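Microcin B17-processing protein McbB (Escherichia coli str. K-12 substr. MG1655, PDB 6GRH) is required to process the inactive microcin B17 precursor, McbA, into the active peptide antibiotic, and carries a zinc ion held by four cysteines. Local coordinates at residues W95-I100 with D137-W142; Y172-S177 with M227-L232. All coordinates share one frame; numbering follows the deposited sequence.

Contact 1: W95-I100 with D137-W142; sequences WVNSVI and DSTLIW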
loop_
_atom_site.group_PDB
_atom_site.type_symbol
_atom_site.label_atom_id
_atom_site.label_comp_id
_atom_site.label_asym_id
_atom_site.label_seq_id
_atom_site.Cartn_x
_atom_site.Cartn_y
_atom_site.Cartn_z
ATOM N N TRP B 95 -5.742 -3.461 31.387
ATOM C CA TRP B 95 -6.326 -2.269 31.959
ATOM C C TRP B 95 -7.458 -2.731 32.856
ATOM O O TRP B 95 -8.370 -3.425 32.413
ATOM C CB TRP B 95 -6.801 -1.325 30.847
ATOM C CG TRP B 95 -5.689 -1.050 29.922
ATOM C CD1 TRP B 95 -4.544 -0.359 30.209
ATOM C CD2 TRP B 95 -5.539 -1.531 28.596
ATOM N NE1 TRP B 95 -3.711 -0.363 29.138
ATOM C CE2 TRP B 95 -4.297 -1.077 28.129
ATOM C CE3 TRP B 95 -6.352 -2.283 27.741
ATOM C CZ2 TRP B 95 -3.843 -1.346 26.832
ATOM C CZ3 TRP B 95 -5.905 -2.555 26.489
ATOM C CH2 TRP B 95 -4.663 -2.091 26.034
ATOM N N VAL B 96 -7.376 -2.347 34.116
ATOM C CA VAL B 96 -8.320 -2.788 35.135
ATOM C C VAL B 96 -9.633 -2.012 35.070
ATOM O O VAL B 96 -10.606 -2.395 35.702
ATOM C CB VAL B 96 -7.731 -2.678 36.547
ATOM C CG1 VAL B 96 -6.419 -3.469 36.647
ATOM C CG2 VAL B 96 -7.527 -1.229 37.005
ATOM N N ASN B 97 -9.629 -0.907 34.336
ATOM C CA ASN B 97 -10.762 -0.044 34.219
ATOM C C ASN B 97 -10.647 0.808 32.952
ATOM O O ASN B 97 -9.539 1.042 32.486
ATOM C CB ASN B 97 -10.710 0.861 35.437
ATOM C CG ASN B 97 -11.808 1.862 35.450
ATOM O OD1 ASN B 97 -11.572 3.047 35.686
ATOM N ND2 ASN B 97 -13.029 1.402 35.133
ATOM N N SER B 98 -11.794 1.233 32.417
ATOM C CA SER B 98 -11.879 2.238 31.366
ATOM C C SER B 98 -12.646 3.492 31.821
ATOM O O SER B 98 -13.533 3.416 32.684
ATOM C CB SER B 98 -12.568 1.643 30.146
ATOM O OG SER B 98 -11.753 0.665 29.519
ATOM N N VAL B 99 -12.283 4.640 31.251
ATOM C CA VAL B 99 -13.048 5.873 31.407
ATOM C C VAL B 99 -13.283 6.429 30.014
ATOM O O VAL B 99 -12.453 6.270 29.144
ATOM C CB VAL B 99 -12.360 6.924 32.297
ATOM C CG1 VAL B 99 -12.241 6.424 33.723
ATOM C CG2 VAL B 99 -10.981 7.329 31.811
ATOM N N ILE B 100 -14.418 7.079 29.817
ATOM C CA ILE B 100 -14.708 7.780 28.581
ATOM C C ILE B 100 -14.701 9.272 28.878
ATOM O O ILE B 100 -15.416 9.731 29.771
ATOM C CB ILE B 100 -16.051 7.354 27.981
ATOM C CG1 ILE B 100 -15.982 5.880 27.607
ATOM C CG2 ILE B 100 -16.364 8.201 26.736
ATOM C CD1 ILE B 100 -17.279 5.323 27.090
ATOM N N ASP B 137 -4.397 4.274 38.241
ATOM C CA ASP B 137 -3.443 3.326 37.618
ATOM C C ASP B 137 -4.106 2.296 36.678
ATOM O O ASP B 137 -5.215 1.805 36.928
ATOM C CB ASP B 137 -2.635 2.546 38.692
ATOM C CG ASP B 137 -1.525 3.396 39.362
ATOM O OD1 ASP B 137 -1.536 4.640 39.232
ATOM O OD2 ASP B 137 -0.627 2.813 40.028
ATOM N N SER B 138 -3.395 1.960 35.600
ATOM C CA SER B 138 -3.812 0.912 34.687
ATOM C C SER B 138 -5.215 1.126 34.107
ATOM O O SER B 138 -5.989 0.189 34.012
ATOM C CB SER B 138 -3.721 -0.464 35.358
ATOM O OG SER B 138 -2.439 -0.645 35.904
ATOM N N THR B 139 -5.515 2.356 33.708
ATOM C CA THR B 139 -6.802 2.705 33.134
ATOM C C THR B 139 -6.658 2.956 31.644
ATOM O O THR B 139 -5.690 3.620 31.221
ATOM C CB THR B 139 -7.330 3.985 33.785
ATOM O OG1 THR B 139 -7.482 3.759 35.187
ATOM C CG2 THR B 139 -8.643 4.422 33.192
ATOM N N LEU B 140 -7.592 2.416 30.860
ATOM C CA LEU B 140 -7.742 2.787 29.447
ATOM C C LEU B 140 -8.595 4.055 29.359
ATOM O O LEU B 140 -9.728 4.091 29.840
ATOM C CB LEU B 140 -8.383 1.665 28.649
ATOM C CG LEU B 140 -8.656 1.867 27.146
ATOM C CD1 LEU B 140 -7.365 2.063 26.376
ATOM C CD2 LEU B 140 -9.427 0.687 26.601
ATOM N N ILE B 141 -8.047 5.104 28.772
ATOM C CA ILE B 141 -8.765 6.348 28.594
ATOM C C ILE B 141 -9.255 6.442 27.150
ATOM O O ILE B 141 -8.435 6.534 26.212
ATOM C CB ILE B 141 -7.877 7.570 28.942
ATOM C CG1 ILE B 141 -7.353 7.452 30.375
ATOM C CG2 ILE B 141 -8.637 8.862 28.697
ATOM C CD1 ILE B 141 -6.401 8.553 30.798
ATOM N N TRP B 142 -10.576 6.434 26.976
ATOM C CA TRP B 142 -11.191 6.654 25.686
ATOM C C TRP B 142 -11.593 8.118 25.572
ATOM O O TRP B 142 -12.440 8.582 26.315
ATOM C CB TRP B 142 -12.427 5.758 25.492
ATOM C CG TRP B 142 -12.872 5.732 24.050
ATOM C CD1 TRP B 142 -13.271 6.820 23.294
ATOM C CD2 TRP B 142 -12.921 4.608 23.178
ATOM N NE1 TRP B 142 -13.588 6.421 22.027
ATOM C CE2 TRP B 142 -13.355 5.082 21.912
ATOM C CE3 TRP B 142 -12.649 3.246 23.336
ATOM C CZ2 TRP B 142 -13.521 4.243 20.806
ATOM C CZ3 TRP B 142 -12.803 2.406 22.242
ATOM C CH2 TRP B 142 -13.234 2.914 20.986
#
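Leu140 and Val99 carry the ladder that joins these two neighbouring parallel strands, which lie inside a mixed sheet between strands 122-127 and 167-174. Leu140 N donates to Asn97 O at 2.9 Å, Leu140 O accepts from Val99 N at 3.0 Å, and Val99 O accepts a nearly straight hydrogen bond (168°) from Trp142 N at 2.9 Å. Before the regular pairing, Val96 N reaches Ser138 O through a more bent bond of 139°. Trp95, in the loop just before its strand, meets Leu140 CB obliquely, with CB 3.9 Å above the ring plane and offset toward the rim; the indole also packs on Phe38 of the McbC chain. Small Ser98 is buried on the Leu140 side, where Leu250 of helix 236-254 packs on Ser98, Leu140 and Trp142. Farther along, Ile100 CG1 meets Trp142 CB at 4.1 Å, while the indole leads away and its NE1 bonds Ser171 OG. The other face pairs beta-branched residues, well suited to extended strands: Val99 CG2 touches Ile141 CG1 at 3.9 Å and also meets Thr139 CG2. The backbone bonds thus satisfy amide and carbonyl groups where Val99, Leu140 and Trp142 are buried.

Contact 2: Y172-S177 with M227-L232; sequences YYLKES and MTLPAL
Tyr172 and Leu229 cross obliquely, the leucine CD1 lying 3.8 Å from CD2 of the ring. Tyr172 CG stands between its backbone N and carbonyl carbon (chi1 54°), and the phenol OH points away from the leucine and bonds Asp181 OD1. Leu229 suits this place because its two methyls serve different neighbours: CD1 takes the tyrosine, while CD2 approaches Leu174 CD1 at 4.2 Å. Ile197 of helix 193-204 packs on Leu229 as well. Tyr173 turns its ring away from the loop, toward Ser242, which bonds its OH, and leaves CB to meet Ala231 CB at 3.9 Å, the one methyl that alanine offers.

The strand ends here in a type II' turn from Leu174 to Ser177, a tight beta hairpin leading into strand 177-180. Leu174 O receives both Ser177 N and Ser177 OG, the hydroxyl approaching on a lone pair at 2.7 Å. Lys175, second residue of the turn, has the positive phi (56°) that this position requires, and it bridges to the loop: its N donates almost straight (172°) to Pro230 O at 2.8 Å, and its O accepts Leu232 N at 2.9 Å. Proline has no N-H to offer, but its carbonyl remains a good acceptor. A water lies within hydrogen-bonding distance of both Tyr173 O and Leu229 O and links the two backbones. At the exposed end, in the conformer described, the aliphatic part of Glu176 runs alongside Leu232, both side chains pointing the same way.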
loop_
_atom_site.group_PDB
_atom_site.type_symbol
_atom_site.label_atom_id
_atom_site.label_comp_id
_atom_site.label_asym_id
_atom_site.label_seq_id
_atom_site.Cartn_x
_atom_site.Cartn_y
_atom_site.Cartn_z
ATOM N N TYR B 172 -12.982 10.346 16.743
ATOM C CA TYR B 172 -13.244 11.664 16.158
ATOM C C TYR B 172 -13.689 11.437 14.700
ATOM O O TYR B 172 -13.634 10.305 14.194
ATOM C CB TYR B 172 -11.975 12.570 16.239
ATOM C CG TYR B 172 -10.762 11.931 15.638
ATOM C CD1 TYR B 172 -9.989 11.043 16.366
ATOM C CD2 TYR B 172 -10.436 12.141 14.304
ATOM C CE1 TYR B 172 -8.896 10.418 15.811
ATOM C CE2 TYR B 172 -9.351 11.515 13.732
ATOM C CZ TYR B 172 -8.587 10.661 14.479
ATOM O OH TYR B 172 -7.539 10.019 13.911
ATOM N N TYR B 173 -14.128 12.509 14.055
ATOM C CA TYR B 173 -14.681 12.459 12.729
ATOM C C TYR B 173 -13.791 13.227 11.776
ATOM O O TYR B 173 -13.250 14.255 12.117
ATOM C CB TYR B 173 -16.106 12.994 12.723
ATOM C CG TYR B 173 -17.013 12.198 13.634
ATOM C CD1 TYR B 173 -17.740 11.111 13.154
ATOM C CD2 TYR B 173 -17.113 12.511 15.001
ATOM C CE1 TYR B 173 -18.568 10.367 13.997
ATOM C CE2 TYR B 173 -17.932 11.778 15.856
ATOM C CZ TYR B 173 -18.659 10.693 15.346
ATOM O OH TYR B 173 -19.455 9.962 16.198
ATOM N N LEU B 174 -13.624 12.692 10.576
ATOM C CA LEU B 174 -12.814 13.329 9.557
ATOM C C LEU B 174 -13.507 13.073 8.249
ATOM O O LEU B 174 -13.695 11.909 7.883
ATOM C CB LEU B 174 -11.396 12.756 9.519
ATOM C CG LEU B 174 -10.479 13.219 8.370
ATOM C CD1 LEU B 174 -10.301 14.715 8.395
ATOM C CD2 LEU B 174 -9.155 12.481 8.480
ATOM N N LYS B 175 -13.922 14.165 7.609
ATOM C CA LYS B 175 -14.664 14.159 6.352
ATOM C C LYS B 175 -15.937 13.319 6.480
ATOM O O LYS B 175 -16.811 13.686 7.258
ATOM C CB LYS B 175 -13.726 13.742 5.208
ATOM C CG LYS B 175 -12.627 14.780 5.006
ATOM C CD LYS B 175 -11.848 14.510 3.729
ATOM C CE LYS B 175 -10.853 15.621 3.430
ATOM N NZ LYS B 175 -10.643 15.723 1.958
ATOM N N GLU B 176 -16.034 12.176 5.798
ATOM C CA GLU B 176 -17.214 11.310 5.932
ATOM C C GLU B 176 -16.911 10.061 6.757
ATOM O O GLU B 176 -17.642 9.070 6.656
ATOM C CB GLU B 176 -17.724 10.927 4.541
ATOM C CG GLU B 176 -18.178 12.121 3.732
ATOM C CD GLU B 176 -18.556 11.782 2.299
ATOM O OE1 GLU B 176 -17.881 10.932 1.665
ATOM O OE2 GLU B 176 -19.531 12.391 1.803
ATOM N N SER B 177 -15.836 10.081 7.552
ATOM C CA SER B 177 -15.453 8.932 8.343
ATOM C C SER B 177 -15.507 9.161 9.839
ATOM O O SER B 177 -15.349 10.297 10.331
ATOM C CB SER B 177 -14.050 8.464 7.986
ATOM O OG SER B 177 -13.082 9.393 8.455
ATOM N N MET B 227 -4.753 22.220 15.146
ATOM C CA MET B 227 -5.749 22.087 14.100
ATOM C C MET B 227 -7.108 21.592 14.545
ATOM O O MET B 227 -7.265 20.955 15.590
ATOM C CB MET B 227 -5.238 21.130 13.048
ATOM C CG MET B 227 -4.636 19.884 13.650
ATOM S SD MET B 227 -4.716 18.661 12.375
ATOM C CE MET B 227 -3.968 17.286 13.249
ATOM N N THR B 228 -8.068 21.897 13.684
ATOM C CA THR B 228 -9.399 21.344 13.710
ATOM C C THR B 228 -9.514 20.474 12.458
ATOM O O THR B 228 -8.594 20.459 11.629
ATOM C CB THR B 228 -10.430 22.476 13.670
ATOM O OG1 THR B 228 -10.220 23.241 12.485
ATOM C CG2 THR B 228 -10.277 23.391 14.898
ATOM N N LEU B 229 -10.629 19.766 12.310
ATOM C CA LEU B 229 -10.801 18.830 11.195
ATOM C C LEU B 229 -12.157 19.021 10.541
ATOM O O LEU B 229 -13.159 19.034 11.248
ATOM C CB LEU B 229 -10.717 17.391 11.689
ATOM C CG LEU B 229 -9.416 16.928 12.326
ATOM C CD1 LEU B 229 -9.582 15.534 12.923
ATOM C CD2 LEU B 229 -8.258 16.972 11.333
ATOM N N PRO B 230 -12.199 19.147 9.198
ATOM C CA PRO B 230 -13.495 19.166 8.542
ATOM C C PRO B 230 -14.193 17.772 8.622
ATOM O O PRO B 230 -13.525 16.720 8.620
ATOM C CB PRO B 230 -13.155 19.571 7.094
ATOM C CG PRO B 230 -11.782 19.062 6.883
ATOM C CD PRO B 230 -11.085 19.115 8.223
ATOM N N ALA B 231 -15.515 17.795 8.740
ATOM C CA ALA B 231 -16.322 16.577 8.818
ATOM C C ALA B 231 -17.765 16.862 8.510
ATOM O O ALA B 231 -18.201 17.996 8.627
ATOM C CB ALA B 231 -16.239 15.943 10.200
ATOM N N LEU B 232 -18.506 15.837 8.091
ATOM C CA LEU B 232 -19.928 16.001 7.805
ATOM C C LEU B 232 -20.673 16.147 9.123
ATOM O O LEU B 232 -20.241 15.624 10.151
ATOM C CB LEU B 232 -20.494 14.821 7.007
ATOM C CG LEU B 232 -20.273 14.771 5.487
ATOM C CD1 LEU B 232 -21.196 13.718 4.897
ATOM C CD2 LEU B 232 -20.505 16.105 4.795
HETATM O O HOH W 1 -14.165 16.695 12.861
#

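How the contacts relate
After an N-terminal part with its own antiparallel sheet, the chain enters strand 97-102, passes through helix 111-115 and strand 122-127, and returns in strand 139-144, so that contact 1 closes a loop of 36 residues. Helix 150-160 then leads to strand 167-174, whose end opens contact 2; this closes only after 49 further residues, which include helices 193-204 and 215-220. The two closures are in series, neither nesting nor crossing. Both reach one mixed sheet, in which strands 139-144 and 167-174 are neighbours, although the contact centres lie 25 Å apart. Contact 1 joins inner parallel strands; contact 2 ties the hairpin to the loop before helix 236-254, which packs against contact 1.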